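Local coordinates for protein hydrogenase (NiFe) small subunit HydA (Allochromatium vinosum, PDB 3MYR) that probably relays electrons through three iron-sulfur clusters as the small subunit of a [NiFe] hydrogenase that couples H2 oxidation to reduction of an acceptor, at residues Leu39-Thr44 and Glu51-Ala56; Gln59-Asn64 and Met98-His103; Gln121-Pro126 and Phe255-Gly260. One frame throughout, in Å; residues are numbered along the deposited sequence.

Interaction 1 of 3, residues Leu39-Thr44 and Glu51-Ala56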
ATOM      1  N   LEU A  39      13.882 -17.216   3.008  1.00 21.78           N
ATOM      2  CA  LEU A  39      12.505 -16.732   3.147  1.00 21.12           C
ATOM      3  C   LEU A  39      11.687 -17.563   2.150  1.00 21.60           C
ATOM      4  O   LEU A  39      11.753 -17.347   0.931  1.00 21.13           O
ATOM      5  CB  LEU A  39      12.434 -15.231   2.781  1.00 21.72           C
ATOM      6  CG  LEU A  39      11.010 -14.653   2.688  1.00 20.30           C
ATOM      7  CD1 LEU A  39      10.302 -14.762   4.108  1.00 20.02           C
ATOM      8  CD2 LEU A  39      10.955 -13.155   2.180  1.00 17.92           C
ATOM      9  N   ASP A  40      10.942 -18.550   2.649  1.00 22.34           N
ATOM     10  CA  ASP A  40      10.396 -19.589   1.778  1.00 22.60           C
ATOM     11  C   ASP A  40       8.963 -19.349   1.325  1.00 22.82           C
ATOM     12  O   ASP A  40       8.482 -19.994   0.390  1.00 23.87           O
ATOM     13  CB  ASP A  40      10.497 -20.919   2.482  1.00 19.22           C
ATOM     14  CG  ASP A  40      11.962 -21.389   2.636  1.00 26.70           C
ATOM     15  OD1 ASP A  40      12.262 -22.140   3.599  1.00 28.95           O
ATOM     16  OD2 ASP A  40      12.839 -21.019   1.797  1.00 28.25           O
ATOM     17  N   TYR A  41       8.308 -18.377   1.955  1.00 21.94           N
ATOM     18  CA  TYR A  41       6.948 -18.038   1.598  1.00 22.59           C
ATOM     19  C   TYR A  41       6.647 -16.627   2.063  1.00 23.46           C
ATOM     20  O   TYR A  41       6.908 -16.276   3.230  1.00 24.04           O
ATOM     21  CB  TYR A  41       6.024 -19.025   2.292  1.00 22.34           C
ATOM     22  CG  TYR A  41       4.565 -18.866   2.008  1.00 24.52           C
ATOM     23  CD1 TYR A  41       3.961 -19.454   0.863  1.00 21.82           C
ATOM     24  CD2 TYR A  41       3.758 -18.136   2.881  1.00 25.04           C
ATOM     25  CE1 TYR A  41       2.624 -19.349   0.665  1.00 24.90           C
ATOM     26  CE2 TYR A  41       2.365 -18.053   2.701  1.00 26.72           C
ATOM     27  CZ  TYR A  41       1.812 -18.658   1.610  1.00 28.78           C
ATOM     28  OH  TYR A  41       0.445 -18.540   1.447  1.00 27.00           O
ATOM     29  N   HIS A  42       6.136 -15.812   1.158  1.00 22.32           N
ATOM     30  CA  HIS A  42       5.835 -14.415   1.450  1.00 22.33           C
ATOM     31  C   HIS A  42       5.040 -13.904   0.273  1.00 23.35           C
ATOM     32  O   HIS A  42       5.578 -13.815  -0.818  1.00 22.95           O
ATOM     33  CB  HIS A  42       7.047 -13.537   1.609  1.00 20.21           C
ATOM     34  CG  HIS A  42       6.690 -12.190   2.175  1.00 27.33           C
ATOM     35  ND1 HIS A  42       5.612 -11.453   1.701  1.00 26.83           N
ATOM     36  CD2 HIS A  42       7.127 -11.546   3.291  1.00 24.48           C
ATOM     37  CE1 HIS A  42       5.441 -10.390   2.478  1.00 32.00           C
ATOM     38  NE2 HIS A  42       6.339 -10.430   3.453  1.00 27.44           N
ATOM     39  N   HIS A  43       3.751 -13.707   0.487  1.00 23.99           N
ATOM     40  CA  HIS A  43       2.758 -13.331  -0.555  1.00 28.90           C
ATOM     41  C   HIS A  43       3.150 -12.137  -1.355  1.00 28.18           C
ATOM     42  O   HIS A  43       2.824 -12.067  -2.539  1.00 28.33           O
ATOM     43  CB  HIS A  43       1.380 -12.943   0.036  1.00 28.48           C
ATOM     44  CG  HIS A  43       0.506 -14.105   0.381  1.00 35.54           C
ATOM     45  ND1 HIS A  43      -0.822 -13.951   0.743  1.00 42.07           N
ATOM     46  CD2 HIS A  43       0.770 -15.439   0.466  1.00 37.98           C
ATOM     47  CE1 HIS A  43      -1.342 -15.137   1.039  1.00 37.78           C
ATOM     48  NE2 HIS A  43      -0.393 -16.054   0.887  1.00 41.74           N
ATOM     49  N   THR A  44       3.769 -11.162  -0.707  1.00 26.71           N
ATOM     50  CA  THR A  44       4.065  -9.910  -1.399  1.00 26.23           C
ATOM     51  C   THR A  44       5.099 -10.095  -2.498  1.00 25.26           C
ATOM     52  O   THR A  44       5.097  -9.352  -3.485  1.00 22.08           O
ATOM     53  CB  THR A  44       4.507  -8.791  -0.415  1.00 27.05           C
ATOM     54  OG1 THR A  44       3.515  -8.667   0.602  1.00 26.52           O
ATOM     55  CG2 THR A  44       4.621  -7.435  -1.139  1.00 29.16           C
ATOM     56  N   GLU A  51      -1.412 -22.779  -6.204  1.00 27.29           N
ATOM     57  CA  GLU A  51      -0.876 -24.017  -5.620  1.00 28.91           C
ATOM     58  C   GLU A  51       0.665 -24.069  -5.624  1.00 26.35           C
ATOM     59  O   GLU A  51       1.225 -24.688  -4.746  1.00 29.72           O
ATOM     60  CB  GLU A  51      -1.468 -25.262  -6.385  1.00 29.89           C
ATOM     61  CG  GLU A  51      -2.523 -24.875  -7.473  1.00 45.64           C
ATOM     62  CD  GLU A  51      -1.944 -24.249  -8.917  1.00 59.98           C
ATOM     63  OE1 GLU A  51      -2.027 -22.959  -9.154  1.00 50.76           O
ATOM     64  OE2 GLU A  51      -1.497 -25.081  -9.832  1.00 58.52           O
ATOM     65  N   ALA A  52       1.363 -23.495  -6.606  1.00 24.12           N
ATOM     66  CA  ALA A  52       2.814 -23.539  -6.564  1.00 25.62           C
ATOM     67  C   ALA A  52       3.321 -22.767  -5.317  1.00 24.90           C
ATOM     68  O   ALA A  52       4.327 -23.109  -4.728  1.00 23.67           O
ATOM     69  CB  ALA A  52       3.403 -22.907  -7.809  1.00 26.60           C
ATOM     70  N   ALA A  53       2.655 -21.673  -4.979  1.00 25.33           N
ATOM     71  CA  ALA A  53       3.016 -20.900  -3.793  1.00 25.76           C
ATOM     72  C   ALA A  53       2.689 -21.687  -2.509  1.00 25.55           C
ATOM     73  O   ALA A  53       3.537 -21.774  -1.621  1.00 26.02           O
ATOM     74  CB  ALA A  53       2.332 -19.539  -3.786  1.00 22.02           C
ATOM     75  N   GLU A  54       1.479 -22.225  -2.411  1.00 25.48           N
ATOM     76  CA  GLU A  54       1.122 -23.072  -1.254  1.00 27.81           C
ATOM     77  C   GLU A  54       2.086 -24.278  -1.083  1.00 27.52           C
ATOM     78  O   GLU A  54       2.528 -24.562   0.036  1.00 26.78           O
ATOM     79  CB  GLU A  54      -0.333 -23.546  -1.318  1.00 27.41           C
ATOM     80  CG  GLU A  54      -1.321 -22.390  -1.200  1.00 32.13           C
ATOM     81  CD  GLU A  54      -0.973 -21.495   0.019  1.00 39.98           C
ATOM     82  OE1 GLU A  54      -0.677 -20.283  -0.184  1.00 39.30           O
ATOM     83  OE2 GLU A  54      -0.874 -22.028   1.152  1.00 39.14           O
ATOM     84  N   ALA A  55       2.454 -24.922  -2.195  1.00 26.86           N
ATOM     85  CA  ALA A  55       3.368 -26.067  -2.124  1.00 27.87           C
ATOM     86  C   ALA A  55       4.713 -25.608  -1.529  1.00 28.81           C
ATOM     87  O   ALA A  55       5.335 -26.360  -0.820  1.00 28.57           O
ATOM     88  CB  ALA A  55       3.551 -26.742  -3.533  1.00 25.81           C
ATOM     89  N   ALA A  56       5.134 -24.359  -1.756  1.00 27.64           N
ATOM     90  CA  ALA A  56       6.413 -23.951  -1.214  1.00 28.17           C
ATOM     91  C   ALA A  56       6.313 -23.813   0.307  1.00 29.31           C
ATOM     92  O   ALA A  56       7.272 -24.167   1.037  1.00 30.10           O
ATOM     93  CB  ALA A  56       6.896 -22.607  -1.863  1.00 27.96           C
TER
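A strand and the helix that follows it, residues 38-41 and 50-63, meet here through Y41 and E54, a useful example of how one phenol can tie a sheet edge to its covering helix. Y41 holds CG anti to its backbone N (chi1 -178°), which sends the ring across to the helix. Its OH donates to E54 OE1 over 2.6 Å, using the syn lone pair of that oxygen, and ring and carboxylate planes stand nearly perpendicular, 89° apart. E54 starts out pointing away from the strand; the bend at chi2 turns its carboxylate back. The same phenol oxygen accepts from H43 NE2 at 2.7 Å, the N-H angle being 142° and the oxygen close to the imidazole plane. A chain of two hydrogen bonds thus runs from imidazole through phenol to carboxylate and probably restrains how the three groups turn.

Nearer the backbone end of the ring, Y41 CD1 comes edge-on to the main-chain A53 O at 3.4 Å. Both elements belong to the flavodoxin-like alpha/beta domain of the small subunit: strand 38-41 runs parallel to strand 5-10, and helix 50-63 is the connection of a beta-alpha-beta crossover that steps over that neighbour to strand 69-77. The axes of strand segment 39-41 and helix segment 51-56 approach to 8.1 Å, and the small side chains A53 and A56 suit such a close passage. A56 CB rests on D40 O at 3.8 Å, while Q46 from the intervening loop touches A53 and A56.

E54 OE2 forms a salt bridge with R57, one turn further along the helix, so the two carboxylate oxygens serve different partners and the group would probably favour its charged form. E54 and H43 also pack on P9 of the large subunit.

Interaction 2 of 3, residues Gln59-Asn64 and Met98-His103; sequences QAMDEN and METVEH
Flat groups border the meeting of M61 with E99 and T100 without forming its centre. The H103 imidazole carries E102 CG over the middle of one face, 4.0 Å above the plane. The N64 amide turns back on its own helix: ND2 gives a 3.1 Å hydrogen bond to A60 O, which is approached in the carbonyl plane on a lone pair, with the acceptor tilted 16° from the amide plane. The E99 carboxylate is engaged elsewhere, its OE2 in a salt bridge with R57, and T100 OG1 is hydrogen-bonded to I96 O within its own helix.

Between these groups the join itself is apolar and depends on a single flexible side chain. M61 reaches out from helix 50-63 and bends at its last torsion (chi3 54°), bringing the methyl against the opposing helix; the M61 side chain crosses those of E99 and T100 at about a right angle. CE comes to 3.5 Å from the main-chain E99 O and to 3.9 Å from E99 CG, so it meets the backbone as much as a side chain. The sulfur lies beside T100, with SD 4.1 Å from CG2 and equally far from OG1. No hydrogen bond crosses between the two segments. The example illustrates how methionine can fit itself to a neighbouring helix backbone: here the CA atoms of M61 and T100 stand 7.1 Å apart.

Beneath the pair lies strand 5-10 of the flavodoxin-like sheet, where M61 packs on I7 and T100 on L9. Helices 50-63 and 93-101 thus sit side by side on the same face of that sheet, and Y68, leading into strand 69-77, touches M61 and hydrogen-bonds to T100 O.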
ATOM      1  N   GLN A  59       6.283 -27.447   1.713  1.00 30.52           N
ATOM      2  CA  GLN A  59       7.575 -28.109   1.607  1.00 32.61           C
ATOM      3  C   GLN A  59       8.586 -27.507   2.623  1.00 32.24           C
ATOM      4  O   GLN A  59       9.345 -28.212   3.281  1.00 31.74           O
ATOM      5  CB  GLN A  59       8.090 -27.989   0.185  1.00 33.26           C
ATOM      6  CG  GLN A  59       9.418 -28.764  -0.063  1.00 42.63           C
ATOM      7  CD  GLN A  59      10.086 -28.414  -1.404  1.00 51.94           C
ATOM      8  OE1 GLN A  59       9.469 -27.804  -2.283  1.00 52.92           O
ATOM      9  NE2 GLN A  59      11.359 -28.784  -1.550  1.00 53.56           N
ATOM     10  N   ALA A  60       8.546 -26.201   2.813  1.00 30.62           N
ATOM     11  CA  ALA A  60       9.300 -25.613   3.916  1.00 30.91           C
ATOM     12  C   ALA A  60       8.938 -26.223   5.252  1.00 30.12           C
ATOM     13  O   ALA A  60       9.824 -26.502   6.031  1.00 33.47           O
ATOM     14  CB  ALA A  60       9.152 -24.054   3.953  1.00 28.97           C
ATOM     15  N   MET A  61       7.661 -26.381   5.555  1.00 29.07           N
ATOM     16  CA  MET A  61       7.277 -26.928   6.835  1.00 31.48           C
ATOM     17  C   MET A  61       7.763 -28.403   6.960  1.00 33.52           C
ATOM     18  O   MET A  61       8.227 -28.802   8.022  1.00 33.57           O
ATOM     19  CB  MET A  61       5.766 -26.878   7.036  1.00 32.93           C
ATOM     20  CG  MET A  61       5.200 -25.417   7.217  1.00 33.31           C
ATOM     21  SD  MET A  61       3.439 -25.461   6.852  1.00 33.81           S
ATOM     22  CE  MET A  61       2.857 -26.755   7.956  1.00 37.48           C
ATOM     23  N   ASP A  62       7.688 -29.160   5.860  1.00 32.26           N
ATOM     24  CA  ASP A  62       8.114 -30.576   5.827  1.00 35.03           C
ATOM     25  C   ASP A  62       9.640 -30.729   6.060  1.00 35.35           C
ATOM     26  O   ASP A  62      10.063 -31.499   6.890  1.00 35.93           O
ATOM     27  CB  ASP A  62       7.716 -31.181   4.465  1.00 34.47           C
ATOM     28  CG  ASP A  62       7.967 -32.720   4.385  1.00 45.45           C
ATOM     29  OD1 ASP A  62       7.437 -33.434   5.258  1.00 48.72           O
ATOM     30  OD2 ASP A  62       8.666 -33.223   3.444  1.00 47.83           O
ATOM     31  N   GLU A  63      10.453 -29.936   5.372  1.00 35.33           N
ATOM     32  CA  GLU A  63      11.886 -30.120   5.372  1.00 37.04           C
ATOM     33  C   GLU A  63      12.596 -29.498   6.556  1.00 36.61           C
ATOM     34  O   GLU A  63      13.716 -29.852   6.830  1.00 36.16           O
ATOM     35  CB  GLU A  63      12.445 -29.563   4.067  1.00 36.49           C
ATOM     36  CG  GLU A  63      11.835 -30.383   2.914  1.00 44.08           C
ATOM     37  CD  GLU A  63      12.431 -30.141   1.535  1.00 50.65           C
ATOM     38  OE1 GLU A  63      12.196 -31.027   0.663  1.00 60.06           O
ATOM     39  OE2 GLU A  63      13.085 -29.101   1.305  1.00 49.29           O
ATOM     40  N   ASN A  64      11.937 -28.605   7.289  1.00 34.56           N
ATOM     41  CA  ASN A  64      12.614 -27.886   8.348  1.00 32.57           C
ATOM     42  C   ASN A  64      11.888 -28.045   9.656  1.00 33.73           C
ATOM     43  O   ASN A  64      11.939 -27.160  10.531  1.00 31.93           O
ATOM     44  CB  ASN A  64      12.644 -26.421   7.967  1.00 33.43           C
ATOM     45  CG  ASN A  64      13.472 -26.176   6.731  1.00 32.88           C
ATOM     46  OD1 ASN A  64      14.665 -26.351   6.755  1.00 36.51           O
ATOM     47  ND2 ASN A  64      12.822 -25.858   5.632  1.00 32.40           N
ATOM     48  N   MET A  98      -2.666 -22.335  12.810  1.00 20.80           N
ATOM     49  CA  MET A  98      -2.448 -23.411  13.754  1.00 22.22           C
ATOM     50  C   MET A  98      -1.621 -24.478  13.074  1.00 24.24           C
ATOM     51  O   MET A  98      -0.712 -25.027  13.684  1.00 24.33           O
ATOM     52  CB  MET A  98      -3.778 -24.006  14.328  1.00 21.89           C
ATOM     53  CG  MET A  98      -4.603 -22.948  15.173  1.00 24.79           C
ATOM     54  SD  MET A  98      -3.585 -21.948  16.282  1.00 27.41           S
ATOM     55  CE  MET A  98      -3.263 -23.229  17.536  1.00 25.95           C
ATOM     56  N   GLU A  99      -1.885 -24.746  11.791  1.00 24.77           N
ATOM     57  CA  GLU A  99      -1.134 -25.814  11.113  1.00 26.19           C
ATOM     58  C   GLU A  99       0.358 -25.369  10.851  1.00 26.21           C
ATOM     59  O   GLU A  99       1.261 -26.168  10.995  1.00 25.54           O
ATOM     60  CB  GLU A  99      -1.873 -26.213   9.836  1.00 27.56           C
ATOM     61  CG  GLU A  99      -0.974 -26.590   8.667  1.00 40.67           C
ATOM     62  CD  GLU A  99      -1.705 -26.622   7.289  1.00 51.74           C
ATOM     63  OE1 GLU A  99      -2.583 -27.506   7.124  1.00 61.42           O
ATOM     64  OE2 GLU A  99      -1.408 -25.781   6.386  1.00 44.78           O
ATOM     65  N   THR A 100       0.623 -24.090  10.566  1.00 23.21           N
ATOM     66  CA  THR A 100       1.965 -23.675  10.252  1.00 23.86           C
ATOM     67  C   THR A 100       2.822 -23.505  11.525  1.00 25.14           C
ATOM     68  O   THR A 100       4.011 -23.849  11.529  1.00 26.21           O
ATOM     69  CB  THR A 100       1.913 -22.349   9.508  1.00 23.77           C
ATOM     70  OG1 THR A 100       1.024 -22.508   8.399  1.00 25.38           O
ATOM     71  CG2 THR A 100       3.254 -21.958   8.989  1.00 27.66           C
ATOM     72  N   VAL A 101       2.233 -23.044  12.628  1.00 23.65           N
ATOM     73  CA  VAL A 101       3.040 -22.862  13.845  1.00 22.50           C
ATOM     74  C   VAL A 101       3.288 -24.214  14.541  1.00 24.27           C
ATOM     75  O   VAL A 101       4.176 -24.300  15.357  1.00 23.64           O
ATOM     76  CB  VAL A 101       2.469 -21.839  14.870  1.00 20.93           C
ATOM     77  CG1 VAL A 101       2.179 -20.489  14.194  1.00 21.42           C
ATOM     78  CG2 VAL A 101       1.200 -22.390  15.543  1.00 21.66           C
ATOM     79  N   GLU A 102       2.522 -25.252  14.242  1.00 25.58           N
ATOM     80  CA  GLU A 102       2.628 -26.499  15.029  1.00 27.66           C
ATOM     81  C   GLU A 102       4.081 -27.011  15.172  1.00 29.03           C
ATOM     82  O   GLU A 102       4.518 -27.313  16.249  1.00 25.76           O
ATOM     83  CB  GLU A 102       1.769 -27.635  14.469  1.00 30.71           C
ATOM     84  CG  GLU A 102       1.754 -28.807  15.491  1.00 37.39           C
ATOM     85  CD  GLU A 102       0.874 -29.947  15.070  1.00 52.80           C
ATOM     86  OE1 GLU A 102       0.600 -30.803  15.946  1.00 58.78           O
ATOM     87  OE2 GLU A 102       0.468 -30.010  13.875  1.00 55.27           O
ATOM     88  N   HIS A 103       4.860 -26.951  14.113  1.00 28.83           N
ATOM     89  CA  HIS A 103       6.256 -27.413  14.184  1.00 29.07           C
ATOM     90  C   HIS A 103       7.296 -26.330  14.010  1.00 28.67           C
ATOM     91  O   HIS A 103       8.436 -26.650  13.677  1.00 27.56           O
ATOM     92  CB  HIS A 103       6.442 -28.512  13.115  1.00 29.28           C
ATOM     93  CG  HIS A 103       5.578 -29.723  13.374  1.00 33.79           C
ATOM     94  ND1 HIS A 103       5.689 -30.479  14.536  1.00 39.96           N
ATOM     95  CD2 HIS A 103       4.517 -30.228  12.693  1.00 33.79           C
ATOM     96  CE1 HIS A 103       4.765 -31.430  14.530  1.00 39.98           C
ATOM     97  NE2 HIS A 103       4.061 -31.318  13.408  1.00 41.62           N
TER

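Interaction 3 of 3, residues Gln121-Pro126 and Phe255-Gly260; sequences QARPNP and FWDAGG
The polar link between these loops is one hydrogen bond, from the backbone N of R123 to D257 OD2, 2.9 Å long with an N-H angle of 160°. The donor meets the syn side of that oxygen, 19° out of the carboxylate plane. D257 OD1 has its own mate, a salt bridge to R48 of the large subunit, and the same R48 also hydrogen-bonds to R123 O.

Van der Waals contacts accompany the bond. A122 CB packs against W256 CB at 3.7 Å, and A122 CA lies 3.3 Å from D257 OD2. The R123 chain, bent at chi3 (47°), crosses the carboxylate at a slant, CD reaching 4.1 Å from D257 CG; its guanidinium is not in contact with the acid. A main-chain bond of 2.8 Å from N125 N to A122 O closes a type VI beta turn, A122 to N125, with the cis peptide before P124.

Aromatic packing completes the account. W256 CD1 lies 3.9 Å above one face of the F255 ring, offset toward its rim. The W256 side chain lies about 5 Å from a bound [4Fe-4S] cluster, and its indole also meets F56 of the large subunit.

Exchanging D257 for alanine would probably leave R123 N without its acceptor and R48 of the large subunit without this carboxylate. With separate partners for each oxygen and arginines nearby, the acid is likely to stay ionised, joining two loops of the small subunit and the large subunit at one point.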
ATOM      1  N   GLN A 121      -9.312  -5.559  15.533  1.00 19.17           N
ATOM      2  CA  GLN A 121      -9.862  -5.858  16.846  1.00 18.33           C
ATOM      3  C   GLN A 121     -10.430  -4.636  17.583  1.00 20.48           C
ATOM      4  O   GLN A 121     -11.128  -4.798  18.598  1.00 21.71           O
ATOM      5  CB  GLN A 121      -8.825  -6.569  17.713  1.00 18.74           C
ATOM      6  CG  GLN A 121      -9.452  -7.206  18.929  1.00 24.84           C
ATOM      7  CD  GLN A 121      -8.772  -6.850  20.212  1.00 38.79           C
ATOM      8  OE1 GLN A 121      -8.386  -7.779  20.913  1.00 51.76           O
ATOM      9  NE2 GLN A 121      -8.404  -5.565  20.429  1.00 31.28           N
ATOM     10  N   ALA A 122     -10.209  -3.424  17.057  1.00 20.22           N
ATOM     11  CA  ALA A 122     -10.733  -2.247  17.708  1.00 20.33           C
ATOM     12  C   ALA A 122     -12.292  -2.319  17.687  1.00 21.48           C
ATOM     13  O   ALA A 122     -12.908  -2.885  16.744  1.00 19.72           O
ATOM     14  CB  ALA A 122     -10.230  -0.975  16.941  1.00 18.47           C
ATOM     15  N   ARG A 123     -12.950  -1.703  18.689  1.00 22.33           N
ATOM     16  CA  ARG A 123     -14.423  -1.733  18.747  1.00 24.14           C
ATOM     17  C   ARG A 123     -15.080  -1.374  17.434  1.00 24.11           C
ATOM     18  O   ARG A 123     -14.784  -0.321  16.873  1.00 22.38           O
ATOM     19  CB  ARG A 123     -14.922  -0.754  19.847  1.00 25.47           C
ATOM     20  CG  ARG A 123     -14.762  -1.412  21.216  1.00 34.64           C
ATOM     21  CD  ARG A 123     -14.747  -0.455  22.409  1.00 47.97           C
ATOM     22  NE  ARG A 123     -15.821   0.569  22.418  1.00 55.12           N
ATOM     23  CZ  ARG A 123     -15.716   1.739  23.100  1.00 59.05           C
ATOM     24  NH1 ARG A 123     -16.713   2.626  23.090  1.00 54.80           N
ATOM     25  NH2 ARG A 123     -14.594   2.046  23.806  1.00 54.88           N
ATOM     26  N   PRO A 124     -16.101  -2.163  17.009  1.00 24.57           N
ATOM     27  CA  PRO A 124     -16.704  -3.266  17.769  1.00 23.46           C
ATOM     28  C   PRO A 124     -16.191  -4.629  17.280  1.00 23.54           C
ATOM     29  O   PRO A 124     -16.844  -5.633  17.502  1.00 23.05           O
ATOM     30  CB  PRO A 124     -18.213  -3.136  17.422  1.00 23.02           C
ATOM     31  CG  PRO A 124     -18.190  -2.658  15.981  1.00 23.06           C
ATOM     32  CD  PRO A 124     -17.031  -1.621  15.999  1.00 25.25           C
ATOM     33  N   ASN A 125     -15.017  -4.671  16.686  1.00 22.34           N
ATOM     34  CA  ASN A 125     -14.434  -5.932  16.232  1.00 22.94           C
ATOM     35  C   ASN A 125     -15.383  -6.797  15.341  1.00 23.22           C
ATOM     36  O   ASN A 125     -15.789  -7.877  15.720  1.00 24.80           O
ATOM     37  CB  ASN A 125     -13.951  -6.739  17.438  1.00 21.85           C
ATOM     38  CG  ASN A 125     -13.032  -7.903  17.018  1.00 20.18           C
ATOM     39  OD1 ASN A 125     -12.776  -8.137  15.829  1.00 18.86           O
ATOM     40  ND2 ASN A 125     -12.598  -8.634  17.952  1.00 22.24           N
ATOM     41  N   PRO A 126     -15.743  -6.316  14.157  1.00 23.64           N
ATOM     42  CA  PRO A 126     -16.766  -7.022  13.374  1.00 24.38           C
ATOM     43  C   PRO A 126     -16.411  -8.458  12.900  1.00 24.60           C
ATOM     44  O   PRO A 126     -17.323  -9.221  12.545  1.00 24.70           O
ATOM     45  CB  PRO A 126     -16.949  -6.124  12.121  1.00 27.20           C
ATOM     46  CG  PRO A 126     -16.103  -4.947  12.285  1.00 24.18           C
ATOM     47  CD  PRO A 126     -15.434  -4.970  13.639  1.00 22.79           C
ATOM     48  N   PHE A 255      -4.591   0.412  21.499  1.00 17.77           N
ATOM     49  CA  PHE A 255      -4.334   1.839  21.488  1.00 17.55           C
ATOM     50  C   PHE A 255      -5.412   2.578  20.708  1.00 18.86           C
ATOM     51  O   PHE A 255      -5.618   3.749  20.942  1.00 17.02           O
ATOM     52  CB  PHE A 255      -2.928   2.173  20.932  1.00 17.13           C
ATOM     53  CG  PHE A 255      -2.819   2.056  19.423  1.00 18.49           C
ATOM     54  CD1 PHE A 255      -2.943   3.217  18.621  1.00 17.83           C
ATOM     55  CD2 PHE A 255      -2.478   0.833  18.823  1.00 15.66           C
ATOM     56  CE1 PHE A 255      -2.797   3.130  17.239  1.00 19.12           C
ATOM     57  CE2 PHE A 255      -2.287   0.725  17.413  1.00 16.14           C
ATOM     58  CZ  PHE A 255      -2.416   1.878  16.622  1.00 13.36           C
ATOM     59  N   TRP A 256      -6.085   1.890  19.782  1.00 18.23           N
ATOM     60  CA  TRP A 256      -7.162   2.526  19.013  1.00 18.85           C
ATOM     61  C   TRP A 256      -8.326   2.919  19.889  1.00 19.48           C
ATOM     62  O   TRP A 256      -9.102   3.787  19.506  1.00 21.07           O
ATOM     63  CB  TRP A 256      -7.736   1.580  17.942  1.00 15.64           C
ATOM     64  CG  TRP A 256      -6.666   1.156  16.928  1.00 16.13           C
ATOM     65  CD1 TRP A 256      -6.086  -0.069  16.822  1.00 16.88           C
ATOM     66  CD2 TRP A 256      -6.156   1.942  15.853  1.00 14.59           C
ATOM     67  NE1 TRP A 256      -5.147  -0.075  15.795  1.00 17.55           N
ATOM     68  CE2 TRP A 256      -5.209   1.133  15.149  1.00 16.93           C
ATOM     69  CE3 TRP A 256      -6.391   3.272  15.420  1.00 17.33           C
ATOM     70  CZ2 TRP A 256      -4.502   1.594  14.013  1.00 16.42           C
ATOM     71  CZ3 TRP A 256      -5.691   3.756  14.305  1.00 13.50           C
ATOM     72  CH2 TRP A 256      -4.694   2.929  13.634  1.00 13.09           C
ATOM     73  N   ASP A 257      -8.489   2.239  21.022  1.00 19.94           N
ATOM     74  CA  ASP A 257      -9.634   2.488  21.858  1.00 22.34           C
ATOM     75  C   ASP A 257      -9.253   3.237  23.118  1.00 23.69           C
ATOM     76  O   ASP A 257      -9.924   3.076  24.119  1.00 24.14           O
ATOM     77  CB  ASP A 257     -10.372   1.156  22.178  1.00 19.85           C
ATOM     78  CG  ASP A 257     -11.073   0.564  20.905  1.00 23.16           C
ATOM     79  OD1 ASP A 257     -11.750   1.377  20.225  1.00 22.65           O
ATOM     80  OD2 ASP A 257     -10.926  -0.661  20.556  1.00 21.68           O
ATOM     81  N   ALA A 258      -8.194   4.034  23.084  1.00 24.35           N
ATOM     82  CA  ALA A 258      -7.803   4.745  24.302  1.00 27.87           C
ATOM     83  C   ALA A 258      -8.446   6.135  24.438  1.00 28.98           C
ATOM     84  O   ALA A 258      -7.857   6.959  25.070  1.00 34.67           O
ATOM     85  CB  ALA A 258      -6.234   4.872  24.392  1.00 24.36           C
ATOM     86  N   GLY A 259      -9.629   6.407  23.928  1.00 27.75           N
ATOM     87  CA  GLY A 259     -10.184   7.775  24.020  1.00 30.48           C
ATOM     88  C   GLY A 259      -9.708   8.535  22.772  1.00 30.61           C
ATOM     89  O   GLY A 259      -9.071   7.971  21.942  1.00 34.02           O
ATOM     90  N   GLY A 260      -9.958   9.795  22.566  1.00 30.02           N
ATOM     91  CA  GLY A 260      -9.396  10.328  21.263  1.00 24.78           C
ATOM     92  C   GLY A 260      -7.876  10.526  21.206  1.00 23.58           C
ATOM     93  O   GLY A 260      -7.207  10.772  22.210  1.00 21.04           O
TER

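Interactions 1 and 2 share helix 50-63 and read as successive contacts of one crossover element: the first faces edge strand 38-41, the second helix 93-101. Their centres are 13 Å apart, and they touch where D40 OD1 lies 3.7 Å from A60 CB. R57 also connects them, pairing with E54 in one and E99 in the other. Interaction 3 stands apart, its centre 33 Å from each, and joins the N-terminal part, which holds one [4Fe-4S] cluster, to the C-terminal part, which holds the other [4Fe-4S] and the [3Fe-4S] cluster. It lies nearest the electron path: the W256 side chain is about 5 Å from a bound [4Fe-4S] cluster, against about 13 Å for that of H43 in interaction 1.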